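Local coordinates for protein intramolecular trans-sialidase (Macrobdella decora, PDB 3SLI) that releases 2,7-anhydro-Neu5Ac from sialosides such as 3'-sialyllactose by intramolecular trans-sialidase action, probably acting on sialoglycoconjugates, at residues M34-S47 / F168-L182. Numbering follows the deposited sequence.
Sequences MTQGTIILSYKSTS and FGGTIGDIKVYSNAL
Thr38 and Tyr178, Ile40 and Lys176, Ser42 and Asp174, and Lys44 and Thr171 form hydrogen-bonded pairs that zip strand 37-45 antiparallel to strand 170-178. Between Ser42 and Tyr43 the register slips by one residue: Ser42 N still donates to Asp174 O, but Ser42 O receives weak bonds from both Gly173 N (2.7 Å) and Asp174 N (3.3 Å), a classic beta bulge.

At the Tyr178 end of the ladder, Thr38 OG1, set beside its own backbone N (chi1 -50°), reaches past its own pair to the segment 180-182 that follows strand 170-178. It donates to a lone pair of Asn180 O at 2.8 Å and accepts from Leu182 N at 3.0 Å. Leu182 CD1 in turn sits over the centre of the Tyr178 ring, whose CE1 edge meets Ile40 CG2. Lys176 NZ bridges to Asp174 OD2 (2.9 Å), and a water links that oxygen to Ile40 O.

The other face is apolar. Met34, bent at chi3, brings CE to 3.6 Å from Val177 CG1, Leu41 CB packs on Ile175 CB, and Ile172 CD1 touches both Leu41 CD1 and Tyr43 CB. Leu54 and Phe55 of strand 51-58, in the second sheet, cover this face, while helix 184-191 touches Thr38 and Ile40 on the reverse side. Such facing antiparallel sheets are characteristic of the concanavalin-like beta sandwich of the sialidase N-terminal domain.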
loop_
_atom_site.group_PDB
_atom_site.type_symbol
_atom_site.label_atom_id
_atom_site.label_comp_id
_atom_site.label_asym_id
_atom_site.label_seq_id
_atom_site.Cartn_x
_atom_site.Cartn_y
_atom_site.Cartn_z
ATOM N N MET A 34 34.662 19.462 -9.491
ATOM C CA MET A 34 33.412 19.564 -10.252
ATOM C C MET A 34 32.480 20.680 -9.795
ATOM O O MET A 34 32.162 20.801 -8.606
ATOM C CB MET A 34 32.660 18.236 -10.203
ATOM C CG MET A 34 33.377 17.115 -10.910
ATOM S SD MET A 34 32.633 15.506 -10.616
ATOM C CE MET A 34 31.255 15.548 -11.777
ATOM N N THR A 35 32.034 21.494 -10.744
ATOM C CA THR A 35 31.125 22.593 -10.451
ATOM C C THR A 35 29.685 22.103 -10.591
ATOM O O THR A 35 28.749 22.760 -10.133
ATOM C CB THR A 35 31.360 23.776 -11.412
ATOM O OG1 THR A 35 31.259 23.315 -12.766
ATOM C CG2 THR A 35 32.747 24.358 -11.196
ATOM N N GLN A 36 29.539 20.954 -11.249
ATOM C CA GLN A 36 28.255 20.290 -11.491
ATOM C C GLN A 36 28.596 18.934 -12.108
ATOM O O GLN A 36 29.767 18.544 -12.137
ATOM C CB GLN A 36 27.418 21.084 -12.484
ATOM C CG GLN A 36 28.043 21.155 -13.862
ATOM C CD GLN A 36 27.009 21.338 -14.939
ATOM O OE1 GLN A 36 25.885 21.768 -14.671
ATOM N NE2 GLN A 36 27.368 20.986 -16.170
ATOM N N GLY A 37 27.592 18.206 -12.591
ATOM C CA GLY A 37 27.877 16.922 -13.205
ATOM C C GLY A 37 26.838 15.840 -13.001
ATOM O O GLY A 37 25.747 16.093 -12.493
ATOM N N THR A 38 27.196 14.619 -13.380
ATOM C CA THR A 38 26.306 13.472 -13.255
ATOM C C THR A 38 27.116 12.248 -12.846
ATOM O O THR A 38 28.215 12.028 -13.350
ATOM C CB THR A 38 25.611 13.139 -14.609
ATOM O OG1 THR A 38 25.021 14.325 -15.163
ATOM C CG2 THR A 38 24.516 12.093 -14.401
ATOM N N ILE A 39 26.599 11.476 -11.897
ATOM C CA ILE A 39 27.273 10.257 -11.473
ATOM C C ILE A 39 26.272 9.131 -11.609
ATOM O O ILE A 39 25.125 9.253 -11.180
ATOM C CB ILE A 39 27.757 10.280 -9.998
ATOM C CG1 ILE A 39 28.795 11.383 -9.772
ATOM C CG2 ILE A 39 28.367 8.932 -9.634
ATOM C CD1 ILE A 39 28.201 12.677 -9.280
ATOM N N ILE A 40 26.681 8.069 -12.280
ATOM C CA ILE A 40 25.811 6.924 -12.437
ATOM C C ILE A 40 26.603 5.682 -12.095
ATOM O O ILE A 40 27.746 5.514 -12.536
ATOM C CB ILE A 40 25.171 6.847 -13.858
ATOM C CG1 ILE A 40 24.554 5.468 -14.085
ATOM C CG2 ILE A 40 26.173 7.184 -14.931
ATOM C CD1 ILE A 40 23.379 5.507 -14.993
ATOM N N LEU A 41 26.031 4.843 -11.242
ATOM C CA LEU A 41 26.718 3.629 -10.863
ATOM C C LEU A 41 25.816 2.443 -10.591
ATOM O O LEU A 41 24.650 2.590 -10.212
ATOM C CB LEU A 41 27.676 3.864 -9.688
ATOM C CG LEU A 41 27.267 4.257 -8.270
ATOM C CD1 LEU A 41 28.453 3.960 -7.369
ATOM C CD2 LEU A 41 26.897 5.729 -8.175
ATOM N N SER A 42 26.373 1.273 -10.868
ATOM C CA SER A 42 25.721 -0.013 -10.688
ATOM C C SER A 42 26.437 -0.643 -9.493
ATOM O O SER A 42 27.664 -0.670 -9.459
ATOM C CB SER A 42 25.959 -0.854 -11.950
ATOM O OG SER A 42 25.357 -2.132 -11.865
ATOM N N TYR A 43 25.692 -1.149 -8.516
ATOM C CA TYR A 43 26.326 -1.757 -7.340
ATOM C C TYR A 43 25.513 -2.925 -6.807
ATOM O O TYR A 43 24.317 -3.035 -7.082
ATOM C CB TYR A 43 26.467 -0.726 -6.205
ATOM C CG TYR A 43 25.154 -0.463 -5.489
ATOM C CD1 TYR A 43 24.266 0.493 -5.967
ATOM C CD2 TYR A 43 24.756 -1.244 -4.387
ATOM C CE1 TYR A 43 23.009 0.665 -5.386
ATOM C CE2 TYR A 43 23.497 -1.081 -3.801
ATOM C CZ TYR A 43 22.632 -0.127 -4.308
ATOM O OH TYR A 43 21.373 0.030 -3.782
ATOM N N LYS A 44 26.164 -3.741 -5.984
ATOM C CA LYS A 44 25.547 -4.886 -5.321
ATOM C C LYS A 44 26.073 -4.849 -3.886
ATOM O O LYS A 44 27.276 -4.994 -3.669
ATOM C CB LYS A 44 25.963 -6.201 -5.993
ATOM C CG LYS A 44 25.496 -7.434 -5.249
ATOM C CD LYS A 44 25.717 -8.707 -6.048
ATOM C CE LYS A 44 27.185 -9.041 -6.195
ATOM N NZ LYS A 44 27.359 -10.287 -7.009
ATOM N N SER A 45 25.196 -4.587 -2.919
ATOM C CA SER A 45 25.610 -4.536 -1.516
ATOM C C SER A 45 25.513 -5.900 -0.834
ATOM O O SER A 45 24.479 -6.567 -0.906
ATOM C CB SER A 45 24.764 -3.530 -0.735
ATOM O OG SER A 45 25.156 -3.494 0.633
ATOM N N THR A 46 26.595 -6.310 -0.180
ATOM C CA THR A 46 26.631 -7.579 0.548
ATOM C C THR A 46 26.752 -7.291 2.053
ATOM O O THR A 46 26.882 -8.201 2.870
ATOM C CB THR A 46 27.829 -8.466 0.092
ATOM O OG1 THR A 46 29.058 -7.742 0.239
ATOM C CG2 THR A 46 27.668 -8.887 -1.361
ATOM N N SER A 47 26.676 -6.013 2.406
ATOM C CA SER A 47 26.813 -5.574 3.786
ATOM C C SER A 47 25.500 -5.236 4.458
ATOM O O SER A 47 24.552 -4.775 3.821
ATOM C CB SER A 47 27.730 -4.352 3.842
ATOM O OG SER A 47 27.709 -3.740 5.126
ATOM N N PHE A 168 30.680 0.650 2.998
ATOM C CA PHE A 168 29.982 -0.202 2.043
ATOM C C PHE A 168 30.733 -1.540 1.968
ATOM O O PHE A 168 31.926 -1.631 2.289
ATOM C CB PHE A 168 29.968 0.479 0.660
ATOM C CG PHE A 168 29.523 -0.412 -0.478
ATOM C CD1 PHE A 168 28.166 -0.581 -0.764
ATOM C CD2 PHE A 168 30.466 -1.028 -1.308
ATOM C CE1 PHE A 168 27.754 -1.345 -1.865
ATOM C CE2 PHE A 168 30.069 -1.797 -2.416
ATOM C CZ PHE A 168 28.711 -1.952 -2.694
ATOM N N GLY A 169 30.018 -2.575 1.553
ATOM C CA GLY A 169 30.601 -3.892 1.393
ATOM C C GLY A 169 29.876 -4.477 0.199
ATOM O O GLY A 169 28.640 -4.421 0.143
ATOM N N GLY A 170 30.624 -4.943 -0.795
ATOM C CA GLY A 170 30.002 -5.515 -1.979
ATOM C C GLY A 170 30.782 -5.250 -3.254
ATOM O O GLY A 170 32.017 -5.250 -3.239
ATOM N N THR A 171 30.064 -4.992 -4.345
ATOM C CA THR A 171 30.675 -4.735 -5.647
ATOM C C THR A 171 30.122 -3.507 -6.372
ATOM O O THR A 171 28.907 -3.294 -6.426
ATOM C CB THR A 171 30.483 -5.949 -6.601
ATOM O OG1 THR A 171 31.097 -7.115 -6.037
ATOM C CG2 THR A 171 31.096 -5.670 -7.985
ATOM N N ILE A 172 31.020 -2.676 -6.895
ATOM C CA ILE A 172 30.606 -1.528 -7.690
ATOM C C ILE A 172 30.748 -2.093 -9.112
ATOM O O ILE A 172 31.863 -2.292 -9.604
ATOM C CB ILE A 172 31.535 -0.297 -7.517
ATOM C CG1 ILE A 172 31.514 0.205 -6.066
ATOM C CG2 ILE A 172 31.093 0.826 -8.458
ATOM C CD1 ILE A 172 30.160 0.683 -5.591
ATOM N N GLY A 173 29.619 -2.452 -9.717
ATOM C CA GLY A 173 29.637 -3.013 -11.056
ATOM C C GLY A 173 30.201 -2.054 -12.084
ATOM O O GLY A 173 31.003 -2.442 -12.940
ATOM N N ASP A 174 29.818 -0.788 -11.976
ATOM C CA ASP A 174 30.281 0.216 -12.911
ATOM C C ASP A 174 30.012 1.602 -12.354
ATOM O O ASP A 174 29.077 1.795 -11.577
ATOM C CB ASP A 174 29.533 0.052 -14.245
ATOM C CG ASP A 174 30.222 0.757 -15.402
ATOM O OD1 ASP A 174 31.147 0.158 -16.000
ATOM O OD2 ASP A 174 29.838 1.906 -15.714
ATOM N N ILE A 175 30.878 2.548 -12.700
ATOM C CA ILE A 175 30.705 3.934 -12.306
ATOM C C ILE A 175 31.221 4.828 -13.427
ATOM O O ILE A 175 32.261 4.550 -14.024
ATOM C CB ILE A 175 31.417 4.311 -10.973
ATOM C CG1 ILE A 175 31.110 5.778 -10.642
ATOM C CG2 ILE A 175 32.928 4.074 -11.056
ATOM C CD1 ILE A 175 31.730 6.278 -9.367
ATOM N N LYS A 176 30.446 5.857 -13.740
ATOM C CA LYS A 176 30.783 6.837 -14.763
ATOM C C LYS A 176 30.484 8.197 -14.159
ATOM O O LYS A 176 29.396 8.416 -13.609
ATOM C CB LYS A 176 29.924 6.647 -16.018
ATOM C CG LYS A 176 30.316 5.469 -16.891
ATOM C CD LYS A 176 29.369 5.348 -18.073
ATOM C CE LYS A 176 29.842 4.288 -19.060
ATOM N NZ LYS A 176 29.956 2.931 -18.448
ATOM N N VAL A 177 31.466 9.088 -14.214
ATOM C CA VAL A 177 31.326 10.437 -13.681
ATOM C C VAL A 177 31.465 11.399 -14.861
ATOM O O VAL A 177 32.491 11.377 -15.555
ATOM C CB VAL A 177 32.439 10.745 -12.638
ATOM C CG1 VAL A 177 32.236 12.123 -12.032
ATOM C CG2 VAL A 177 32.461 9.683 -11.552
ATOM N N TYR A 178 30.425 12.205 -15.093
ATOM C CA TYR A 178 30.372 13.199 -16.177
ATOM C C TYR A 178 30.424 14.611 -15.608
ATOM O O TYR A 178 29.834 14.883 -14.564
ATOM C CB TYR A 178 29.046 13.098 -16.936
ATOM C CG TYR A 178 28.786 11.790 -17.628
ATOM C CD1 TYR A 178 28.357 10.675 -16.913
ATOM C CD2 TYR A 178 28.942 11.671 -19.011
ATOM C CE1 TYR A 178 28.089 9.468 -17.554
ATOM C CE2 TYR A 178 28.677 10.474 -19.666
ATOM C CZ TYR A 178 28.251 9.377 -18.932
ATOM O OH TYR A 178 27.991 8.185 -19.574
ATOM N N SER A 179 31.087 15.522 -16.310
ATOM C CA SER A 179 31.145 16.908 -15.866
ATOM C C SER A 179 29.852 17.608 -16.275
ATOM O O SER A 179 29.478 18.639 -15.713
ATOM C CB SER A 179 32.327 17.630 -16.521
ATOM O OG SER A 179 32.158 17.675 -17.928
ATOM N N ASN A 180 29.195 17.063 -17.293
ATOM C CA ASN A 180 27.952 17.617 -17.822
ATOM C C ASN A 180 26.702 17.001 -17.180
ATOM O O ASN A 180 26.746 15.893 -16.633
ATOM C CB ASN A 180 27.907 17.431 -19.350
ATOM C CG ASN A 180 28.113 15.987 -19.774
ATOM O OD1 ASN A 180 29.141 15.387 -19.483
ATOM N ND2 ASN A 180 27.137 15.428 -20.474
ATOM N N ALA A 181 25.589 17.722 -17.248
ATOM C CA ALA A 181 24.332 17.240 -16.681
ATOM C C ALA A 181 23.518 16.493 -17.742
ATOM O O ALA A 181 22.986 17.107 -18.669
ATOM C CB ALA A 181 23.533 18.414 -16.109
ATOM N N LEU A 182 23.447 15.170 -17.627
ATOM C CA LEU A 182 22.688 14.361 -18.583
ATOM C C LEU A 182 21.191 14.625 -18.381
ATOM O O LEU A 182 20.789 15.116 -17.336
ATOM C CB LEU A 182 23.012 12.869 -18.415
ATOM C CG LEU A 182 24.457 12.397 -18.629
ATOM C CD1 LEU A 182 24.546 10.889 -18.470
ATOM C CD2 LEU A 182 24.963 12.790 -20.005
HETATM O O HOH W 1 25.784 20.291 -18.551
HETATM O O HOH W 2 27.948 3.560 -14.523
#